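PDB 5ZVV: AimR transcriptional regulator from Bacillus phage phi3T, which activates transcription of the aimX locus in the phage lysis-lysogeny decision, and passes from active dimer to inactive monomer on binding the arbitrium peptide. Local coordinates for residues F229-I234 against Y250-K255; E241-A246 against N275-E280; Q263-G268 against I291-L296; L296-Y301 against E312-L317. All coordinates share one frame; numbering follows the deposited sequence.

Contact 1: F229-I234 against Y250-K255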
# COMPACT_ATOMS: atom_id res chain seq x y z
N PHE A 229 10.51 -20.67 11.15
CA PHE A 229 9.47 -19.64 11.10
C PHE A 229 8.08 -20.23 10.86
O PHE A 229 7.09 -19.60 11.22
CB PHE A 229 9.80 -18.59 10.04
CG PHE A 229 10.85 -17.61 10.49
CD1 PHE A 229 10.56 -16.70 11.50
CD2 PHE A 229 12.11 -17.62 9.94
CE1 PHE A 229 11.52 -15.80 11.93
CE2 PHE A 229 13.08 -16.72 10.36
CZ PHE A 229 12.78 -15.81 11.36
N ALA A 230 8.00 -21.43 10.29
CA ALA A 230 6.70 -22.07 10.10
C ALA A 230 6.11 -22.50 11.44
O ALA A 230 4.95 -22.20 11.75
CB ALA A 230 6.83 -23.25 9.15
N TYR A 231 6.90 -23.23 12.25
CA TYR A 231 6.41 -23.62 13.57
C TYR A 231 6.22 -22.42 14.48
O TYR A 231 5.31 -22.41 15.32
CB TYR A 231 7.36 -24.64 14.21
CG TYR A 231 7.21 -26.02 13.64
CD1 TYR A 231 6.05 -26.77 13.87
CD2 TYR A 231 8.20 -26.59 12.85
CE1 TYR A 231 5.90 -28.03 13.35
CE2 TYR A 231 8.06 -27.86 12.33
CZ TYR A 231 6.90 -28.58 12.58
OH TYR A 231 6.75 -29.84 12.06
N LEU A 232 7.07 -21.40 14.34
CA LEU A 232 6.86 -20.14 15.04
C LEU A 232 5.50 -19.55 14.68
O LEU A 232 4.77 -19.08 15.56
CB LEU A 232 7.99 -19.17 14.70
CG LEU A 232 8.24 -17.99 15.64
CD1 LEU A 232 8.69 -18.49 17.00
CD2 LEU A 232 9.27 -17.04 15.03
N THR A 233 5.14 -19.58 13.39
CA THR A 233 3.86 -19.02 12.97
C THR A 233 2.69 -19.84 13.50
O THR A 233 1.69 -19.27 13.96
CB THR A 233 3.80 -18.93 11.44
OG1 THR A 233 4.84 -18.07 10.97
CG2 THR A 233 2.46 -18.36 11.00
N ILE A 234 2.79 -21.17 13.45
CA ILE A 234 1.72 -22.02 13.96
C ILE A 234 1.49 -21.74 15.45
O ILE A 234 0.36 -21.47 15.89
CB ILE A 234 2.04 -23.50 13.70
CG1 ILE A 234 2.00 -23.80 12.20
CG2 ILE A 234 1.08 -24.41 14.46
CD1 ILE A 234 2.46 -25.19 11.83
N TYR A 250 5.84 -24.31 19.16
CA TYR A 250 7.06 -23.57 19.45
C TYR A 250 8.23 -24.52 19.68
O TYR A 250 9.30 -24.37 19.08
CB TYR A 250 6.86 -22.68 20.67
CG TYR A 250 6.00 -21.46 20.43
CD1 TYR A 250 6.03 -20.79 19.21
CD2 TYR A 250 5.16 -20.98 21.42
CE1 TYR A 250 5.24 -19.67 19.00
CE2 TYR A 250 4.37 -19.87 21.22
CZ TYR A 250 4.41 -19.22 20.01
OH TYR A 250 3.62 -18.12 19.81
N ILE A 251 8.04 -25.51 20.55
CA ILE A 251 9.11 -26.46 20.85
C ILE A 251 9.49 -27.25 19.61
O ILE A 251 10.67 -27.58 19.41
CB ILE A 251 8.70 -27.38 22.02
CG1 ILE A 251 8.59 -26.57 23.31
CG2 ILE A 251 9.69 -28.51 22.19
CD1 ILE A 251 8.10 -27.38 24.49
N LYS A 252 8.51 -27.56 18.75
CA LYS A 252 8.85 -28.19 17.47
C LYS A 252 9.76 -27.30 16.63
O LYS A 252 10.53 -27.81 15.81
CB LYS A 252 7.58 -28.53 16.69
CG LYS A 252 6.86 -29.76 17.18
CD LYS A 252 5.63 -30.04 16.34
CE LYS A 252 4.81 -31.18 16.92
NZ LYS A 252 3.55 -31.40 16.15
N GLY A 253 9.69 -25.99 16.82
CA GLY A 253 10.62 -25.11 16.12
C GLY A 253 12.06 -25.17 16.62
O GLY A 253 12.95 -24.64 15.94
N GLN A 254 12.31 -25.80 17.77
CA GLN A 254 13.63 -25.73 18.40
C GLN A 254 14.72 -26.35 17.52
O GLN A 254 15.78 -25.75 17.32
CB GLN A 254 13.60 -26.41 19.77
CG GLN A 254 14.97 -26.57 20.42
CD GLN A 254 15.65 -25.24 20.69
OE1 GLN A 254 15.16 -24.42 21.46
NE2 GLN A 254 16.79 -25.02 20.04
N LYS A 255 14.46 -27.55 16.99
CA LYS A 255 15.47 -28.25 16.21
C LYS A 255 15.86 -27.51 14.93
O LYS A 255 16.85 -27.89 14.30
CB LYS A 255 14.97 -29.65 15.85
CG LYS A 255 13.79 -29.65 14.90
CD LYS A 255 13.30 -31.06 14.59
CE LYS A 255 12.06 -31.41 15.41
NZ LYS A 255 10.91 -30.51 15.10

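Contact 2: E241-A246 against N275-E280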
# COMPACT_ATOMS: atom_id res chain seq x y z
N GLU A 241 -5.67 -19.68 22.00
CA GLU A 241 -6.58 -20.83 21.99
C GLU A 241 -6.18 -21.91 22.99
O GLU A 241 -7.02 -22.38 23.76
CB GLU A 241 -6.64 -21.43 20.58
CG GLU A 241 -7.30 -20.54 19.55
CD GLU A 241 -7.42 -21.21 18.19
OE1 GLU A 241 -7.14 -22.43 18.10
OE2 GLU A 241 -7.80 -20.53 17.22
N ASP A 242 -4.91 -22.32 22.99
CA ASP A 242 -4.48 -23.48 23.77
C ASP A 242 -3.01 -23.28 24.13
O ASP A 242 -2.17 -23.15 23.23
CB ASP A 242 -4.68 -24.77 22.98
CG ASP A 242 -4.48 -26.02 23.81
OD1 ASP A 242 -3.61 -26.03 24.72
OD2 ASP A 242 -5.18 -27.02 23.56
N TYR A 243 -2.70 -23.28 25.43
CA TYR A 243 -1.32 -23.10 25.85
C TYR A 243 -0.46 -24.28 25.43
O TYR A 243 0.62 -24.10 24.85
CB TYR A 243 -1.25 -22.90 27.37
CG TYR A 243 0.17 -22.81 27.87
CD1 TYR A 243 0.89 -21.62 27.74
CD2 TYR A 243 0.81 -23.90 28.46
CE1 TYR A 243 2.20 -21.53 28.19
CE2 TYR A 243 2.11 -23.81 28.91
CZ TYR A 243 2.80 -22.62 28.77
OH TYR A 243 4.10 -22.53 29.21
N ASP A 244 -0.92 -25.50 25.71
CA ASP A 244 -0.10 -26.68 25.50
C ASP A 244 0.19 -26.92 24.02
O ASP A 244 1.30 -27.34 23.66
CB ASP A 244 -0.78 -27.90 26.12
CG ASP A 244 -1.13 -27.68 27.58
OD1 ASP A 244 -0.22 -27.72 28.42
OD2 ASP A 244 -2.32 -27.43 27.87
N GLU A 245 -0.78 -26.65 23.14
CA GLU A 245 -0.56 -26.87 21.72
C GLU A 245 0.36 -25.80 21.13
O GLU A 245 1.25 -26.12 20.33
CB GLU A 245 -1.90 -26.91 20.98
CG GLU A 245 -2.70 -28.17 21.27
CD GLU A 245 -1.94 -29.43 20.91
OE1 GLU A 245 -1.29 -29.45 19.84
OE2 GLU A 245 -1.99 -30.40 21.70
N ALA A 246 0.15 -24.54 21.50
CA ALA A 246 1.06 -23.48 21.08
C ALA A 246 2.49 -23.78 21.53
O ALA A 246 3.43 -23.72 20.73
CB ALA A 246 0.60 -22.13 21.64
N ASN A 275 3.72 -15.94 29.83
CA ASN A 275 3.21 -14.73 30.48
C ASN A 275 1.72 -14.58 30.25
O ASN A 275 0.97 -14.22 31.17
CB ASN A 275 3.95 -13.50 29.97
CG ASN A 275 5.35 -13.38 30.54
OD1 ASN A 275 5.67 -13.99 31.56
ND2 ASN A 275 6.18 -12.58 29.89
N ILE A 276 1.26 -14.84 29.02
CA ILE A 276 -0.15 -14.72 28.69
C ILE A 276 -0.98 -15.68 29.54
O ILE A 276 -2.00 -15.31 30.11
CB ILE A 276 -0.38 -14.97 27.18
CG1 ILE A 276 0.04 -13.75 26.37
CG2 ILE A 276 -1.83 -15.33 26.90
CD1 ILE A 276 -0.75 -12.52 26.70
N TRP A 277 -0.54 -16.93 29.63
CA TRP A 277 -1.30 -17.95 30.35
C TRP A 277 -0.88 -18.09 31.80
O TRP A 277 -1.40 -18.97 32.50
CB TRP A 277 -1.19 -19.29 29.63
CG TRP A 277 -1.84 -19.27 28.28
CD1 TRP A 277 -1.31 -18.81 27.12
CD2 TRP A 277 -3.16 -19.72 27.96
NE1 TRP A 277 -2.21 -18.95 26.09
CE2 TRP A 277 -3.36 -19.51 26.59
CE3 TRP A 277 -4.20 -20.29 28.71
CZ2 TRP A 277 -4.55 -19.84 25.94
CZ3 TRP A 277 -5.38 -20.62 28.07
CH2 TRP A 277 -5.54 -20.39 26.70
N LYS A 278 0.03 -17.24 32.27
CA LYS A 278 0.56 -17.30 33.64
C LYS A 278 1.02 -18.71 33.99
O LYS A 278 0.66 -19.28 35.02
CB LYS A 278 -0.47 -16.77 34.64
CG LYS A 278 -0.85 -15.32 34.35
CD LYS A 278 -1.82 -14.74 35.36
CE LYS A 278 -2.27 -13.35 34.92
NZ LYS A 278 -3.24 -12.73 35.86
N LYS A 279 1.81 -19.28 33.09
CA LYS A 279 2.45 -20.57 33.29
C LYS A 279 3.92 -20.38 33.65
O LYS A 279 4.46 -19.27 33.60
CB LYS A 279 2.32 -21.43 32.02
CG LYS A 279 0.88 -21.64 31.57
CD LYS A 279 0.13 -22.54 32.54
CE LYS A 279 -1.34 -22.60 32.19
NZ LYS A 279 -2.07 -23.53 33.09
N GLU A 280 4.56 -21.49 34.03
CA GLU A 280 5.96 -21.44 34.42
C GLU A 280 6.82 -20.93 33.28
O GLU A 280 6.87 -21.53 32.20
CB GLU A 280 6.42 -22.83 34.86
CG GLU A 280 7.85 -22.90 35.36
CD GLU A 280 8.20 -24.24 35.97
OE1 GLU A 280 7.38 -24.77 36.76
OE2 GLU A 280 9.28 -24.78 35.65

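Contact 3: Q263-G268 against I291-L296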
# COMPACT_ATOMS: atom_id res chain seq x y z
N GLN A 263 17.08 -18.41 18.24
CA GLN A 263 16.88 -18.97 19.58
C GLN A 263 16.20 -17.97 20.49
O GLN A 263 15.29 -18.33 21.24
CB GLN A 263 18.22 -19.40 20.18
CG GLN A 263 18.07 -20.16 21.49
CD GLN A 263 17.37 -21.50 21.31
OE1 GLN A 263 17.84 -22.36 20.56
NE2 GLN A 263 16.24 -21.69 21.99
N GLU A 264 16.62 -16.70 20.44
CA GLU A 264 15.99 -15.69 21.28
C GLU A 264 14.60 -15.32 20.78
O GLU A 264 13.75 -14.89 21.57
CB GLU A 264 16.87 -14.44 21.36
CG GLU A 264 18.09 -14.62 22.26
CD GLU A 264 18.83 -13.33 22.50
OE1 GLU A 264 18.51 -12.32 21.84
OE2 GLU A 264 19.75 -13.32 23.35
N MSE A 265 14.34 -15.48 19.48
CA MSE A 265 12.98 -15.30 18.98
C MSE A 265 12.07 -16.39 19.53
O MSE A 265 10.95 -16.12 19.97
CB MSE A 265 12.95 -15.31 17.46
CG MSE A 265 13.54 -14.06 16.84
SE MSE A 265 13.54 -14.18 14.90
CE MSE A 265 14.41 -12.47 14.50
N LEU A 266 12.55 -17.64 19.52
CA LEU A 266 11.76 -18.75 20.03
C LEU A 266 11.53 -18.62 21.53
O LEU A 266 10.40 -18.74 22.02
CB LEU A 266 12.45 -20.07 19.71
CG LEU A 266 11.67 -21.31 20.14
CD1 LEU A 266 10.37 -21.39 19.35
CD2 LEU A 266 12.49 -22.57 19.95
N ASP A 267 12.61 -18.38 22.29
CA ASP A 267 12.49 -18.14 23.72
C ASP A 267 11.53 -16.99 23.99
O ASP A 267 10.75 -17.05 24.95
CB ASP A 267 13.86 -17.81 24.32
CG ASP A 267 14.83 -18.98 24.25
OD1 ASP A 267 14.39 -20.12 24.00
OD2 ASP A 267 16.04 -18.74 24.46
N GLY A 268 11.57 -15.94 23.17
CA GLY A 268 10.64 -14.84 23.35
C GLY A 268 9.20 -15.25 23.09
O GLY A 268 8.28 -14.79 23.77
N ILE A 291 14.15 -4.23 22.43
CA ILE A 291 12.87 -3.68 22.87
C ILE A 291 11.88 -4.79 23.20
O ILE A 291 11.21 -4.77 24.24
CB ILE A 291 12.30 -2.72 21.81
CG1 ILE A 291 13.16 -1.46 21.70
CG2 ILE A 291 10.85 -2.35 22.14
CD1 ILE A 291 12.71 -0.51 20.61
N LYS A 292 11.78 -5.80 22.32
CA LYS A 292 10.76 -6.82 22.53
C LYS A 292 11.06 -7.67 23.76
O LYS A 292 10.16 -7.95 24.55
CB LYS A 292 10.63 -7.71 21.29
CG LYS A 292 9.51 -8.74 21.42
CD LYS A 292 9.38 -9.63 20.19
CE LYS A 292 8.24 -10.62 20.37
NZ LYS A 292 8.13 -11.58 19.24
N TYR A 293 12.32 -8.08 23.94
CA TYR A 293 12.64 -8.94 25.07
C TYR A 293 12.59 -8.17 26.38
O TYR A 293 12.24 -8.74 27.42
CB TYR A 293 14.01 -9.58 24.85
CG TYR A 293 14.10 -10.33 23.55
CD1 TYR A 293 12.99 -11.00 23.04
CD2 TYR A 293 15.27 -10.35 22.80
CE1 TYR A 293 13.05 -11.67 21.84
CE2 TYR A 293 15.34 -11.02 21.60
CZ TYR A 293 14.22 -11.68 21.12
OH TYR A 293 14.28 -12.35 19.93
N LEU A 294 12.92 -6.87 26.35
CA LEU A 294 12.68 -6.02 27.51
C LEU A 294 11.20 -5.95 27.84
O LEU A 294 10.81 -6.02 29.01
CB LEU A 294 13.24 -4.62 27.26
CG LEU A 294 14.75 -4.45 27.39
CD1 LEU A 294 15.16 -3.01 27.07
CD2 LEU A 294 15.20 -4.84 28.80
N GLN A 295 10.35 -5.81 26.81
CA GLN A 295 8.91 -5.80 27.02
C GLN A 295 8.43 -7.10 27.66
O GLN A 295 7.61 -7.08 28.58
CB GLN A 295 8.17 -5.57 25.70
CG GLN A 295 8.20 -4.15 25.18
CD GLN A 295 7.24 -3.97 24.02
OE1 GLN A 295 6.64 -4.94 23.55
NE2 GLN A 295 7.09 -2.74 23.56
N LEU A 296 8.94 -8.23 27.17
CA LEU A 296 8.55 -9.52 27.72
C LEU A 296 9.01 -9.67 29.16
O LEU A 296 8.29 -10.23 30.00
CB LEU A 296 9.11 -10.65 26.85
CG LEU A 296 8.46 -10.70 25.47
CD1 LEU A 296 9.08 -11.78 24.60
CD2 LEU A 296 6.97 -10.93 25.62

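Contact 4: L296-Y301 against E312-L317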
# COMPACT_ATOMS: atom_id res chain seq x y z
N LEU A 296 8.94 -8.23 27.17
CA LEU A 296 8.55 -9.52 27.72
C LEU A 296 9.01 -9.67 29.16
O LEU A 296 8.29 -10.23 30.00
CB LEU A 296 9.11 -10.65 26.85
CG LEU A 296 8.46 -10.70 25.47
CD1 LEU A 296 9.08 -11.78 24.60
CD2 LEU A 296 6.97 -10.93 25.62
N ARG A 297 10.21 -9.18 29.47
CA ARG A 297 10.70 -9.23 30.84
C ARG A 297 9.85 -8.37 31.77
O ARG A 297 9.55 -8.77 32.90
CB ARG A 297 12.17 -8.78 30.88
CG ARG A 297 12.80 -8.77 32.26
CD ARG A 297 14.25 -8.34 32.18
NE ARG A 297 14.86 -8.26 33.51
CZ ARG A 297 16.10 -7.84 33.73
NH1 ARG A 297 16.87 -7.45 32.72
NH2 ARG A 297 16.57 -7.80 34.97
N ALA A 298 9.44 -7.19 31.30
CA ALA A 298 8.55 -6.35 32.10
C ALA A 298 7.19 -7.02 32.28
O ALA A 298 6.58 -6.92 33.35
CB ALA A 298 8.39 -4.98 31.45
N PHE A 299 6.70 -7.70 31.24
CA PHE A 299 5.48 -8.49 31.35
C PHE A 299 5.61 -9.52 32.47
O PHE A 299 4.74 -9.62 33.35
CB PHE A 299 5.21 -9.17 30.01
CG PHE A 299 3.81 -9.71 29.84
CD1 PHE A 299 2.86 -9.60 30.85
CD2 PHE A 299 3.45 -10.33 28.65
CE1 PHE A 299 1.58 -10.10 30.68
CE2 PHE A 299 2.16 -10.84 28.48
CZ PHE A 299 1.23 -10.72 29.49
N TYR A 300 6.70 -10.29 32.46
CA TYR A 300 6.95 -11.29 33.50
C TYR A 300 6.98 -10.65 34.88
O TYR A 300 6.38 -11.17 35.83
CB TYR A 300 8.25 -12.02 33.20
CG TYR A 300 8.74 -12.94 34.29
CD1 TYR A 300 8.15 -14.19 34.49
CD2 TYR A 300 9.80 -12.58 35.11
CE1 TYR A 300 8.60 -15.04 35.47
CE2 TYR A 300 10.26 -13.43 36.10
CZ TYR A 300 9.65 -14.66 36.28
OH TYR A 300 10.10 -15.51 37.27
N TYR A 301 7.67 -9.51 35.02
CA TYR A 301 7.70 -8.80 36.29
C TYR A 301 6.29 -8.40 36.73
O TYR A 301 5.93 -8.56 37.90
CB TYR A 301 8.59 -7.57 36.19
CG TYR A 301 10.07 -7.87 36.24
CD1 TYR A 301 10.55 -9.06 36.78
CD2 TYR A 301 11.00 -6.95 35.76
CE1 TYR A 301 11.91 -9.33 36.83
CE2 TYR A 301 12.35 -7.21 35.81
CZ TYR A 301 12.80 -8.40 36.34
OH TYR A 301 14.16 -8.65 36.39
N GLU A 312 10.39 0.36 35.71
CA GLU A 312 11.72 0.82 35.33
C GLU A 312 12.02 0.46 33.88
O GLU A 312 12.47 1.31 33.09
CB GLU A 312 12.76 0.23 36.27
CG GLU A 312 14.13 0.88 36.20
CD GLU A 312 14.98 0.54 37.40
OE1 GLU A 312 14.68 -0.46 38.09
OE2 GLU A 312 15.96 1.28 37.66
N ILE A 313 11.76 -0.79 33.50
CA ILE A 313 11.99 -1.21 32.12
C ILE A 313 11.14 -0.39 31.15
O ILE A 313 11.61 0.03 30.09
CB ILE A 313 11.73 -2.72 31.97
CG1 ILE A 313 12.74 -3.52 32.80
CG2 ILE A 313 11.79 -3.14 30.51
CD1 ILE A 313 12.56 -5.01 32.71
N LEU A 314 9.87 -0.15 31.51
CA LEU A 314 9.00 0.61 30.62
C LEU A 314 9.43 2.07 30.52
O LEU A 314 9.33 2.69 29.45
CB LEU A 314 7.55 0.51 31.10
CG LEU A 314 6.94 -0.90 31.08
CD1 LEU A 314 5.52 -0.89 31.61
CD2 LEU A 314 6.98 -1.50 29.68
N ASP A 315 9.92 2.64 31.63
CA ASP A 315 10.48 3.99 31.59
C ASP A 315 11.68 4.06 30.66
O ASP A 315 11.84 5.03 29.91
CB ASP A 315 10.87 4.45 32.99
CG ASP A 315 9.67 4.75 33.87
OD1 ASP A 315 8.53 4.73 33.37
OD2 ASP A 315 9.88 5.00 35.08
N GLU A 316 12.54 3.04 30.70
CA GLU A 316 13.64 2.99 29.74
C GLU A 316 13.13 2.85 28.32
O GLU A 316 13.72 3.39 27.38
CB GLU A 316 14.59 1.83 30.09
CG GLU A 316 16.00 1.96 29.51
CD GLU A 316 16.09 1.54 28.05
OE1 GLU A 316 15.25 0.73 27.60
OE2 GLU A 316 17.01 2.02 27.36
N LEU A 317 12.02 2.13 28.13
CA LEU A 317 11.49 1.91 26.79
C LEU A 317 10.87 3.18 26.21
O LEU A 317 10.86 3.35 24.99
CB LEU A 317 10.46 0.78 26.80
CG LEU A 317 11.03 -0.63 26.94
CD1 LEU A 317 9.93 -1.65 27.16
CD2 LEU A 317 11.86 -0.98 25.71

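Contact 1: F229-I234 against Y250-K255
The CH-pi part of this contact lies between Tyr-231 of helix 224-237 and Lys-252 of helix 243-252. Lys-252 CB sits 3.8 Å from the centroid of the Tyr-231 ring, and a line to it leans 18° from the ring normal, so the methylene lies over the face, displaced toward the rim. The lysine chain is extended beyond CG and crosses the ring obliquely. Its CD comes to 3.6 Å from Tyr-231 CE1 before the amino end leads away.

Packing on backbone follows. Gly-253 has no side chain, and Tyr-231 CB rests 3.8 Å from Gly-253 N.

A second aromatic makes the apolar and edge contacts. Leu-232, with CG anti to its backbone N (chi1 -160°), brings CD1 to 4.2 Å from CD1 of Tyr-250. The edge of the same ring meets a carbonyl, Leu-232 O standing 3.5 Å from Tyr-250 CE1. Tyr-250 also leans on Ala-269 and Leu-270 of helix 260-277, and its OH is hydrogen-bonded to Asn-236.

Hydrogen bonds of the two segments link neither to the other; two are local. Thr-233 OG1 donates to Phe-229 O over 2.7 Å, and that oxygen also accepts from Thr-233 N; OG1 is hydrogen-bonded to Asn-199 of helix 184-203 as well. Lys-255 NZ, on the other segment, binds a lone pair of Lys-252 O at 2.8 Å.

The two successive helices of this TPR-like protein are therefore joined by one ring face, one ring edge, methylenes and bare backbone, while polar bonds run within each segment or to other residues such as Asn-236 and Asn-199.

Contact 2: E241-A246 against N275-E280
Asp-242 OD1 is gripped by two backbone N-H groups, both weakly: Asp-244 N at 2.9 Å with a strongly bent N-H...O angle of 122°, and Glu-245 N at 3.3 Å but much straighter. This makes Asp-242 the N-cap of helix 243-252. The opposing helix, 260-277, finishes in a Schellman motif whose C-prime residue, Lys-278, has positive phi. The contact thus joins the start of one helix to the end of the next within a TPR-like helical array, at the protein surface.

Between the two ends stands Tyr-243, its CG anti to the backbone N (chi1 176°). Its CB makes the first CH-pi contact, over the face of the Trp-277 indole and 3.8 Å from the centroid of the five-membered ring. Farther out, the edge of the tyrosine at CD1 approaches Trp-277 CD1 to 3.6 Å. The two rings are tilted at 56° and form neither a stack nor a T-shape. Trp-277 is also tied by its NE1, which is hydrogen-bonded to Ile-239 O, and the far rim of the indole reaches backbone, with CH2 3.8 Å from Glu-241 O.

A second CH-pi contact comes from the chain beyond the Schellman motif. Lys-279 bends at chi2, so that its aliphatic part slides along the Tyr-243 ring before the amino end leads away. Its CG lies over the centre of the ring, 3.5 Å from the centroid, while its CB is 3.5 Å from Tyr-243 CZ.

Contact 3: Q263-G268 against I291-L296
Two flat groups dominate here, the Tyr-293 ring and the Glu-264 carboxylate, and their planes stand 87° apart. Glu-264, its chain extended beyond CG, crosses Tyr-293 at about a right angle and sets OE1 3.4 Å from Tyr-293 CE2. On the opposite, CE1 side, the backbone of helix 260-277 meets the ring obliquely: Glu-264 O is 3.3 Å from Tyr-293 CE1, and Gly-268 CA is 4.3 Å from the same carbon.

The phenol tip ends among peptide atoms. Tyr-293 CG is anti to the carbonyl carbon (chi1 -55°), which points the ring at helix 260-277 and places OH 3.1 Å from Glu-264 O. Met-265 N lies nearly as close, yet its angle is too poor for a hydrogen bond. That residue is selenomethionine, introduced for the experiment; its CG is 3.6 Å from Tyr-293 OH.

One turn farther along helix 291-304, Leu-296 packs tightly, with CD1 only 3.2 Å from Gly-268 O. Gly-268, buried and without a side chain, offers bare backbone to both Tyr-293 and Leu-296. Over these short segments the axes approach to 10.8 Å, a spacing bridged by the long reach of the tyrosine.

Their N-to-C directions differ by 29°, so the helices run roughly parallel. Such side-by-side layering of helices, with Tyr-293 wedged across the buried seam, is consistent with the alpha-solenoid architecture of the TPR clan.

Contact 4: L296-Y301 against E312-L317
The tight spot is the end of Ile-313, whose CD1 is held in a notch between two side chains of helix 291-304. On one flank Arg-297 CD lies 3.8 Å from Ile-313 CD1, with Arg-297 CG equally near; on the other, Tyr-301 CE2 also comes to 3.8 Å from that methyl. The isoleucine crosses both at about a right angle. With CG1 anti to the carbonyl carbon (chi1 -65°) and the chain extended at chi2, CD1 reaches the notch, and CG2 faces Ala-298.

The two walls of the notch are tied to each other by hydrogen bonds within helix 291-304, which probably fixes its shape. Arg-297, extended from CG to NE, grips Tyr-301 OH side-on with two nitrogens, NE at 3.0 Å and NH2 at 2.9 Å from the phenol oxygen. That oxygen lies in the guanidinium plane, 3° out of it, at the edge of the group. The tyrosine hydroxyl thus accepts twice from a residue one turn away, and a charged group so placed probably polarises the phenol.

Helices 291-304 and 307-318 follow one another after a short link and run antiparallel, 152° between their directions with axes 9.6 Å apart. This is a helical hairpin of the kind from which TPR-like folds are built.

The closest packing is thus at the partly exposed Arg-297 and Ile-313 end, where Tyr-286 touches the arginine. The buried side is only slightly wider: Ala-298 CB stands 4.0 Å from Ile-313 CG2 and 4.2 Å from Leu-314 CD2, and Leu-314 leans also on Lys-334 and Ile-337 of helix 324-338.

Contacts 1 and 2 share helix 243-252, with centres 15 Å apart. Contact 1 touches contact 3, also 15 Å away between centres, through a probable hydrogen bond of Gln-254 NE2 to Gln-263 OE1 (2.9 Å) and through Phe-229 packed on Met-265. Contacts 2 and 3 both use helix 260-277, centres 16 Å apart, and Asn-275 ND2 reaches Leu-296 O in a weak hydrogen bond. Contacts 3 and 4 are the closest pair, about 12 Å between centres, on consecutive parts of helix 291-304, sharing Leu-296. Asn-275 also packs on Phe-299 of contact 4. Contacts 1 and 4, about 26 Å apart, do not touch. None of the four is touched by the other subunit.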